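Local structure of nitrogenase molybdenum-iron protein alpha chain (Clostridium pasteurianum, 4WES) at residues 229-234 with 317-322; 429-434 with 438-443; 475-480 with 505-510. The protein forms, with the beta chain, the molybdenum-iron component of nitrogenase, which reduces dinitrogen to ammonium at an iron-sulfur-molybdenum cluster. All blocks are in the same frame, centred on the assembly; numbering follows the deposited sequence.

Overall arrangement
From the N terminus, the three contacts follow one another in series, none nested in or crossing another. Interaction 1 closes a loop of 82 residues, mostly helix, and ties the end of helix 221-232 to the long helix 306-334. Interaction 2 is local: three residues join helix 430-433 to strand 439-441, which lies between strands 25-27 and 361-367 in a mixed sheet. Interaction 3 spans 24 residues, bringing the segment after helix 465-473 against the end of helix 492-507, beside strand 460-462 at the other edge of that sheet. Centres of interactions 2 and 3 are 24 Å apart; that of interaction 1 is 32 Å from each.

Interaction 1: residues 229-234 with 317-322; sequences LEKIGY and AEEIAA
Lys231 reaches across to Glu318 and Glu319 in a three-residue salt-bridge network that joins the C-terminal end of helix 221-232 to helix 306-334. The ammonium NZ of Lys231 donates to OE2 of Glu318 at 2.7 Å and to OE2 of Glu319 at 2.8 Å. Both carboxylates are met on their anti side, and NZ stands 35° out of the plane of Glu318 but nearer that of Glu319. The lysine comes from the direction opposite to the two glutamates, and a bend of Glu319 at chi2 (-72°) turns its carboxylate so that OE2 meets the ammonium. Two consecutive acids thus share one cation across backbones whose closest CA atoms, those of Lys231 and Glu319, are 10.7 Å apart. Arg227 adds a second salt bridge to Glu319 OE2, which probably offsets the buried negative charge further, and Arg311 NH1 makes a hydrogen bond to the Lys231 carbonyl.

Beyond the charges, Ile232 packs on Leu308, Thr312 and Val315 of the long helix. Helix 221-232 ends in a Schellman motif with Gly233, at positive phi, as its C-prime residue; Tyr234 N closes it on Leu229 O at 3.1 Å.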
loop_
_atom_site.group_PDB
_atom_site.type_symbol
_atom_site.label_atom_id
_atom_site.label_comp_id
_atom_site.label_asym_id
_atom_site.label_seq_id
_atom_site.Cartn_x
_atom_site.Cartn_y
_atom_site.Cartn_z
ATOM N N LEU A 229 8.817 -18.175 36.343
ATOM C CA LEU A 229 9.317 -19.361 37.046
ATOM C C LEU A 229 10.819 -19.257 37.256
ATOM O O LEU A 229 11.330 -19.595 38.346
ATOM C CB LEU A 229 8.966 -20.625 36.252
ATOM C CG LEU A 229 7.480 -20.959 36.201
ATOM C CD1 LEU A 229 7.204 -22.088 35.216
ATOM C CD2 LEU A 229 6.949 -21.275 37.576
ATOM N N GLU A 230 11.540 -18.817 36.233
ATOM C CA GLU A 230 12.986 -18.698 36.354
ATOM C C GLU A 230 13.376 -17.575 37.333
ATOM O O GLU A 230 14.389 -17.723 38.060
ATOM C CB GLU A 230 13.601 -18.495 34.958
ATOM C CG GLU A 230 13.489 -19.789 34.155
ATOM C CD GLU A 230 13.829 -19.702 32.671
ATOM O OE1 GLU A 230 13.954 -20.800 32.061
ATOM O OE2 GLU A 230 14.011 -18.602 32.089
ATOM N N LYS A 231 12.606 -16.490 37.401
ATOM C CA LYS A 231 12.867 -15.445 38.396
ATOM C C LYS A 231 12.761 -15.983 39.833
ATOM O O LYS A 231 13.543 -15.589 40.705
ATOM C CB LYS A 231 11.860 -14.284 38.264
ATOM C CG LYS A 231 12.177 -13.198 37.284
ATOM C CD LYS A 231 11.021 -12.197 37.216
ATOM C CE LYS A 231 11.001 -11.305 38.425
ATOM N NZ LYS A 231 10.183 -10.095 38.143
ATOM N N ILE A 232 11.823 -16.891 40.063
ATOM C CA ILE A 232 11.654 -17.452 41.392
ATOM C C ILE A 232 12.805 -18.418 41.713
ATOM O O ILE A 232 13.213 -18.556 42.896
ATOM C CB ILE A 232 10.289 -18.135 41.499
ATOM C CG1 ILE A 232 9.189 -17.069 41.430
ATOM C CG2 ILE A 232 10.205 -18.936 42.774
ATOM C CD1 ILE A 232 7.806 -17.619 41.183
ATOM N N GLY A 233 13.317 -19.089 40.680
ATOM C CA GLY A 233 14.456 -19.991 40.864
ATOM C C GLY A 233 14.251 -21.403 40.373
ATOM O O GLY A 233 15.145 -22.239 40.566
ATOM N N TYR A 234 13.130 -21.701 39.745
ATOM C CA TYR A 234 12.941 -23.027 39.176
ATOM C C TYR A 234 13.790 -23.229 37.940
ATOM O O TYR A 234 14.108 -22.269 37.209
ATOM C CB TYR A 234 11.472 -23.244 38.797
ATOM C CG TYR A 234 10.542 -23.235 40.000
ATOM C CD1 TYR A 234 10.477 -24.330 40.870
ATOM C CD2 TYR A 234 9.746 -22.134 40.282
ATOM C CE1 TYR A 234 9.649 -24.335 41.976
ATOM C CE2 TYR A 234 8.917 -22.122 41.383
ATOM C CZ TYR A 234 8.871 -23.210 42.239
ATOM O OH TYR A 234 8.048 -23.221 43.328
ATOM N N ALA A 317 4.501 -10.256 44.451
ATOM C CA ALA A 317 4.209 -8.888 44.833
ATOM C C ALA A 317 4.731 -7.878 43.809
ATOM O O ALA A 317 4.022 -6.916 43.472
ATOM C CB ALA A 317 4.789 -8.594 46.198
ATOM N N GLU A 318 5.944 -8.109 43.294
ATOM C CA GLU A 318 6.509 -7.153 42.360
ATOM C C GLU A 318 5.779 -7.201 41.014
ATOM O O GLU A 318 5.547 -6.170 40.369
ATOM C CB GLU A 318 8.008 -7.311 42.177
ATOM C CG GLU A 318 8.472 -8.418 41.331
ATOM C CD GLU A 318 9.961 -8.586 41.420
ATOM O OE1 GLU A 318 10.615 -7.848 42.179
ATOM O OE2 GLU A 318 10.465 -9.484 40.770
ATOM N N GLU A 319 5.423 -8.406 40.557
ATOM C CA GLU A 319 4.714 -8.555 39.290
ATOM C C GLU A 319 3.324 -7.893 39.353
ATOM O O GLU A 319 2.902 -7.195 38.425
ATOM C CB GLU A 319 4.608 -10.028 38.933
ATOM C CG GLU A 319 5.926 -10.696 38.546
ATOM C CD GLU A 319 6.471 -10.274 37.192
ATOM O OE1 GLU A 319 5.676 -9.958 36.265
ATOM O OE2 GLU A 319 7.698 -10.392 36.996
ATOM N N ILE A 320 2.621 -8.093 40.463
ATOM C CA ILE A 320 1.291 -7.512 40.607
ATOM C C ILE A 320 1.410 -5.996 40.735
ATOM O O ILE A 320 0.632 -5.253 40.118
ATOM C CB ILE A 320 0.534 -8.137 41.774
ATOM C CG1 ILE A 320 0.165 -9.582 41.430
ATOM C CG2 ILE A 320 -0.712 -7.301 42.123
ATOM C CD1 ILE A 320 -0.556 -10.326 42.516
ATOM N N ALA A 321 2.381 -5.525 41.503
ATOM C CA ALA A 321 2.525 -4.072 41.643
ATOM C C ALA A 321 2.725 -3.404 40.298
ATOM O O ALA A 321 2.226 -2.303 40.075
ATOM C CB ALA A 321 3.642 -3.719 42.620
ATOM N N ALA A 322 3.454 -4.048 39.403
ATOM C CA ALA A 322 3.757 -3.477 38.112
ATOM C C ALA A 322 2.532 -3.354 37.199
ATOM O O ALA A 322 2.537 -2.545 36.281
ATOM C CB ALA A 322 4.829 -4.276 37.406
#

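Interaction 2: residues 429-434 with 438-443; sequences GMMKEM and TILIDD
The backbones of segments 429-434 and 438-443 are closest at Met434 and Thr438, whose CA atoms are 6.9 Å apart, and diverge to 7.9 Å between the CA atoms of Met431 and Leu440. They form a short helix-turn-strand unit, in which a weakly bonded helix, about 430-433, covers the mixed sheet that strand 439-441 belongs to. No hydrogen bond crosses between the segments. The strand is held instead by its neighbours, with Ile439 bonded through its backbone to Leu363 and Ala365 of strand 361-367.

Leu440 is the apolar centre, met by three methionines. Met434 lays its sulfur against the branch, SD lying 3.7 Å from Leu440 CD2 and almost as near CG. Met430 slides past the leucine in the opposite direction to set its CE 3.9 Å from Leu440 CD2. The Met430 chain runs out extended, CG anti to the backbone N (chi1 -180°), and turns only at chi3, which carries the terminal methyl to the leucine. Met431 adds a less certain contact, since it adopts two conformers; in one of them CG approaches Leu440 CD1. Ala365 and Phe367 of strand 361-367 and Met352 of helix 352-357 also pack on Met430, whose side chain is about 10 Å from the iron-sulfur-molybdenum cluster. Val26 of strand 25-27 touches both Leu440 and Met431.

At the turn, Thr438 OG1 is hydrogen-bonded to the carbonyl of His435, and the Met434 CE methyl packs 3.4 Å from that same OG1.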
loop_
_atom_site.group_PDB
_atom_site.type_symbol
_atom_site.label_atom_id
_atom_site.label_comp_id
_atom_site.label_asym_id
_atom_site.label_seq_id
_atom_site.Cartn_x
_atom_site.Cartn_y
_atom_site.Cartn_z
ATOM N N GLY A 429 -12.249 -29.907 37.448
ATOM C CA GLY A 429 -13.100 -29.722 36.289
ATOM C C GLY A 429 -13.757 -28.358 36.246
ATOM O O GLY A 429 -13.755 -27.589 37.221
ATOM N N MET A 430 -14.328 -28.037 35.100
ATOM C CA MET A 430 -14.846 -26.691 34.851
ATOM C C MET A 430 -16.116 -26.370 35.617
ATOM O O MET A 430 -16.275 -25.253 36.103
ATOM C CB MET A 430 -15.053 -26.525 33.354
ATOM C CG MET A 430 -15.586 -25.145 32.961
ATOM S SD MET A 430 -15.470 -24.807 31.201
ATOM C CE MET A 430 -16.779 -25.853 30.551
ATOM N N MET A 431 -17.029 -27.335 35.722
ATOM C CA MET A 431 -18.329 -27.060 36.319
ATOM C C MET A 431 -18.173 -26.496 37.759
ATOM O O MET A 431 -18.906 -25.586 38.169
ATOM C CB MET A 431 -19.179 -28.340 36.270
ATOM C CG MET A 431 -20.688 -28.160 36.271
ATOM S SD MET A 431 -21.414 -29.801 36.106
ATOM C CE MET A 431 -21.256 -30.255 34.359
ATOM N N LYS A 432 -17.229 -27.058 38.519
ATOM C CA LYS A 432 -17.030 -26.655 39.911
ATOM C C LYS A 432 -16.790 -25.166 40.018
ATOM O O LYS A 432 -17.204 -24.537 41.011
ATOM C CB LYS A 432 -15.877 -27.397 40.560
ATOM C CG LYS A 432 -16.281 -28.642 41.322
ATOM C CD LYS A 432 -15.705 -29.900 40.701
ATOM C CE LYS A 432 -15.400 -31.017 41.681
ATOM N NZ LYS A 432 -14.614 -32.034 40.948
ATOM N N GLU A 433 -16.117 -24.594 39.022
ATOM C CA GLU A 433 -15.743 -23.189 39.081
ATOM C C GLU A 433 -16.869 -22.253 38.662
ATOM O O GLU A 433 -16.840 -21.072 38.983
ATOM C CB GLU A 433 -14.500 -22.968 38.202
ATOM C CG GLU A 433 -13.878 -21.593 38.344
ATOM C CD GLU A 433 -12.419 -21.546 37.962
ATOM O OE1 GLU A 433 -11.746 -22.582 38.055
ATOM O OE2 GLU A 433 -11.979 -20.440 37.613
ATOM N N MET A 434 -17.866 -22.763 37.952
ATOM C CA MET A 434 -18.946 -21.941 37.424
ATOM C C MET A 434 -19.974 -21.631 38.511
ATOM O O MET A 434 -20.136 -22.357 39.486
ATOM C CB MET A 434 -19.626 -22.673 36.289
ATOM C CG MET A 434 -18.673 -22.848 35.114
ATOM S SD MET A 434 -19.328 -23.804 33.728
ATOM C CE MET A 434 -20.610 -22.716 33.128
ATOM N N THR A 438 -25.823 -21.312 35.653
ATOM C CA THR A 438 -25.093 -21.288 34.393
ATOM C C THR A 438 -25.331 -22.572 33.590
ATOM O O THR A 438 -25.793 -23.582 34.126
ATOM C CB THR A 438 -23.587 -21.036 34.653
ATOM O OG1 THR A 438 -23.048 -22.085 35.449
ATOM C CG2 THR A 438 -23.390 -19.672 35.275
ATOM N N ILE A 439 -24.992 -22.514 32.309
ATOM C CA ILE A 439 -25.232 -23.618 31.421
ATOM C C ILE A 439 -23.951 -24.079 30.750
ATOM O O ILE A 439 -23.101 -23.272 30.381
ATOM C CB ILE A 439 -26.329 -23.260 30.386
ATOM C CG1 ILE A 439 -26.856 -24.464 29.582
ATOM C CG2 ILE A 439 -25.903 -22.117 29.489
ATOM C CD1 ILE A 439 -28.151 -24.159 28.871
ATOM N N LEU A 440 -23.852 -25.402 30.594
ATOM C CA LEU A 440 -22.758 -26.026 29.893
ATOM C C LEU A 440 -23.298 -26.673 28.631
ATOM O O LEU A 440 -24.327 -27.337 28.669
ATOM C CB LEU A 440 -22.103 -27.079 30.784
ATOM C CG LEU A 440 -21.372 -26.465 31.983
ATOM C CD1 LEU A 440 -22.253 -26.305 33.199
ATOM C CD2 LEU A 440 -20.053 -27.140 32.314
ATOM N N ILE A 441 -22.561 -26.479 27.521
ATOM C CA ILE A 441 -22.970 -27.044 26.232
ATOM C C ILE A 441 -21.766 -27.742 25.584
ATOM O O ILE A 441 -20.817 -27.100 25.121
ATOM C CB ILE A 441 -23.508 -25.976 25.258
ATOM C CG1 ILE A 441 -24.647 -25.151 25.891
ATOM C CG2 ILE A 441 -23.959 -26.669 23.984
ATOM C CD1 ILE A 441 -25.084 -23.977 25.035
ATOM N N ASP A 442 -21.817 -29.059 25.526
ATOM C CA ASP A 442 -20.784 -29.864 24.892
ATOM C C ASP A 442 -21.045 -29.948 23.393
ATOM O O ASP A 442 -22.167 -30.190 22.951
ATOM C CB ASP A 442 -20.746 -31.258 25.516
ATOM C CG ASP A 442 -19.738 -32.163 24.874
ATOM O OD1 ASP A 442 -18.533 -31.890 25.076
ATOM O OD2 ASP A 442 -20.153 -33.105 24.169
ATOM N N ASP A 443 -19.980 -29.784 22.599
ATOM C CA ASP A 443 -20.081 -29.799 21.137
ATOM C C ASP A 443 -21.178 -28.829 20.684
ATOM O O ASP A 443 -22.036 -29.149 19.859
ATOM C CB ASP A 443 -20.299 -31.221 20.604
ATOM C CG ASP A 443 -20.001 -31.394 19.107
ATOM O OD1 ASP A 443 -19.494 -30.475 18.429
ATOM O OD2 ASP A 443 -20.337 -32.514 18.597
#

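Interaction 3: residues 475-480 with 505-510; sequences GVLSKQ and NGIYTP
Leu477 lays its branched end over the last turn of helix 492-507, an apolar contact made by a segment that runs beside edge strand 460-462 of the mixed sheet and leads on to His482, a ligand of the iron-sulfur-molybdenum cluster. CD2 of Leu477 is 3.5 Å from CD1 of Ile507, the two side chains crossing at about a right angle, and the same methyl lies 3.8 Å from the carbonyl carbon of Gly506. With CG opposite the backbone N (chi1 180°), the leucine spreads its two methyls over Gly506 and Ile507. Leu477 CD1, 3.9 Å from Gly506 CA, and Lys479 CE, 4.2 Å from it, both lie against the bare backbone of the glycine, which lets the segment come close to the helix.

In the next shell, backbone hydrogen bonds from Leu477 to Phe461 and from Lys479 to Ala463 hold the segment in place, and Trp512 packs on Leu477. The side chain of Lys479 is about 10 Å from that of His482. Gln307 of the beta chain touches both Lys479 and Thr509, placing the contact at the subunit interface. Where the helix ends, Thr509 OG1 donates to Asn505 O at 2.8 Å, the donor standing 21° off the plane of the Asn505 carbonyl.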
loop_
_atom_site.group_PDB
_atom_site.type_symbol
_atom_site.label_atom_id
_atom_site.label_comp_id
_atom_site.label_asym_id
_atom_site.label_seq_id
_atom_site.Cartn_x
_atom_site.Cartn_y
_atom_site.Cartn_z
ATOM N N GLY A 475 -23.634 -8.128 15.871
ATOM C CA GLY A 475 -23.399 -6.981 16.723
ATOM C C GLY A 475 -22.865 -7.298 18.103
ATOM O O GLY A 475 -22.952 -6.449 18.990
ATOM N N VAL A 476 -22.295 -8.492 18.298
ATOM C CA VAL A 476 -21.726 -8.908 19.588
ATOM C C VAL A 476 -20.236 -9.171 19.406
ATOM O O VAL A 476 -19.822 -9.819 18.457
ATOM C CB VAL A 476 -22.436 -10.187 20.083
ATOM C CG1 VAL A 476 -21.805 -10.755 21.337
ATOM C CG2 VAL A 476 -23.931 -9.905 20.291
ATOM N N LEU A 477 -19.426 -8.678 20.350
ATOM C CA LEU A 477 -18.001 -8.908 20.304
ATOM C C LEU A 477 -17.664 -10.382 20.466
ATOM O O LEU A 477 -18.175 -11.053 21.367
ATOM C CB LEU A 477 -17.329 -8.141 21.443
ATOM C CG LEU A 477 -15.816 -8.285 21.530
ATOM C CD1 LEU A 477 -15.127 -7.643 20.347
ATOM C CD2 LEU A 477 -15.292 -7.720 22.842
ATOM N N SER A 478 -16.756 -10.865 19.604
ATOM C CA SER A 478 -16.203 -12.197 19.782
ATOM C C SER A 478 -14.697 -12.153 19.700
ATOM O O SER A 478 -14.149 -11.892 18.633
ATOM C CB SER A 478 -16.760 -13.186 18.741
ATOM O OG SER A 478 -16.209 -14.476 18.933
ATOM N N LYS A 479 -14.023 -12.429 20.803
ATOM C CA LYS A 479 -12.573 -12.574 20.798
ATOM C C LYS A 479 -12.221 -14.042 20.777
ATOM O O LYS A 479 -12.828 -14.872 21.466
ATOM C CB LYS A 479 -11.943 -11.845 21.987
ATOM C CG LYS A 479 -11.983 -10.309 21.849
ATOM C CD LYS A 479 -11.228 -9.804 20.648
ATOM C CE LYS A 479 -11.087 -8.301 20.536
ATOM N NZ LYS A 479 -10.256 -7.959 19.350
ATOM N N GLN A 480 -11.208 -14.367 19.977
ATOM C CA GLN A 480 -10.766 -15.740 19.779
ATOM C C GLN A 480 -9.871 -16.212 20.942
ATOM O O GLN A 480 -8.839 -15.611 21.236
ATOM C CB GLN A 480 -9.949 -15.827 18.506
ATOM C CG GLN A 480 -10.716 -15.472 17.246
ATOM C CD GLN A 480 -9.870 -15.659 16.016
ATOM O OE1 GLN A 480 -9.520 -16.791 15.647
ATOM N NE2 GLN A 480 -9.471 -14.563 15.382
ATOM N N ASN A 505 -10.410 -2.796 24.345
ATOM C CA ASN A 505 -10.410 -2.196 23.021
ATOM C C ASN A 505 -11.553 -2.754 22.154
ATOM O O ASN A 505 -12.153 -2.036 21.345
ATOM C CB ASN A 505 -9.062 -2.415 22.330
ATOM C CG ASN A 505 -7.962 -1.540 22.867
ATOM O OD1 ASN A 505 -8.208 -0.695 23.711
ATOM N ND2 ASN A 505 -6.745 -1.728 22.349
ATOM N N GLY A 506 -11.813 -4.062 22.269
ATOM C CA GLY A 506 -12.898 -4.662 21.518
ATOM C C GLY A 506 -14.262 -4.135 21.911
ATOM O O GLY A 506 -15.077 -3.773 21.050
ATOM N N ILE A 507 -14.531 -4.075 23.216
ATOM C CA ILE A 507 -15.828 -3.660 23.685
ATOM C C ILE A 507 -16.125 -2.224 23.293
ATOM O O ILE A 507 -17.262 -1.914 22.942
ATOM C CB ILE A 507 -15.919 -3.817 25.225
ATOM C CG1 ILE A 507 -15.950 -5.287 25.653
ATOM C CG2 ILE A 507 -17.105 -3.062 25.819
ATOM C CD1 ILE A 507 -17.206 -6.064 25.300
ATOM N N TYR A 508 -15.120 -1.371 23.355
ATOM C CA TYR A 508 -15.290 0.081 23.176
ATOM C C TYR A 508 -15.003 0.557 21.753
ATOM O O TYR A 508 -14.998 1.764 21.493
ATOM C CB TYR A 508 -14.478 0.833 24.252
ATOM C CG TYR A 508 -15.088 0.643 25.613
ATOM C CD1 TYR A 508 -16.042 1.497 26.085
ATOM C CD2 TYR A 508 -14.710 -0.387 26.443
ATOM C CE1 TYR A 508 -16.615 1.334 27.321
ATOM C CE2 TYR A 508 -15.294 -0.582 27.664
ATOM C CZ TYR A 508 -16.252 0.285 28.119
ATOM O OH TYR A 508 -16.844 0.123 29.355
ATOM N N THR A 509 -14.855 -0.375 20.816
ATOM C CA THR A 509 -14.748 -0.000 19.394
ATOM C C THR A 509 -15.999 0.779 18.974
ATOM O O THR A 509 -17.116 0.296 19.110
ATOM C CB THR A 509 -14.590 -1.282 18.564
ATOM O OG1 THR A 509 -13.290 -1.848 18.820
ATOM C CG2 THR A 509 -14.695 -1.033 17.083
ATOM N N PRO A 510 -15.838 1.997 18.425
ATOM C CA PRO A 510 -17.034 2.823 18.158
ATOM C C PRO A 510 -18.003 2.232 17.167
ATOM O O PRO A 510 -19.206 2.518 17.262
ATOM C CB PRO A 510 -16.435 4.143 17.694
ATOM C CG PRO A 510 -15.112 4.215 18.395
ATOM C CD PRO A 510 -14.607 2.794 18.346
#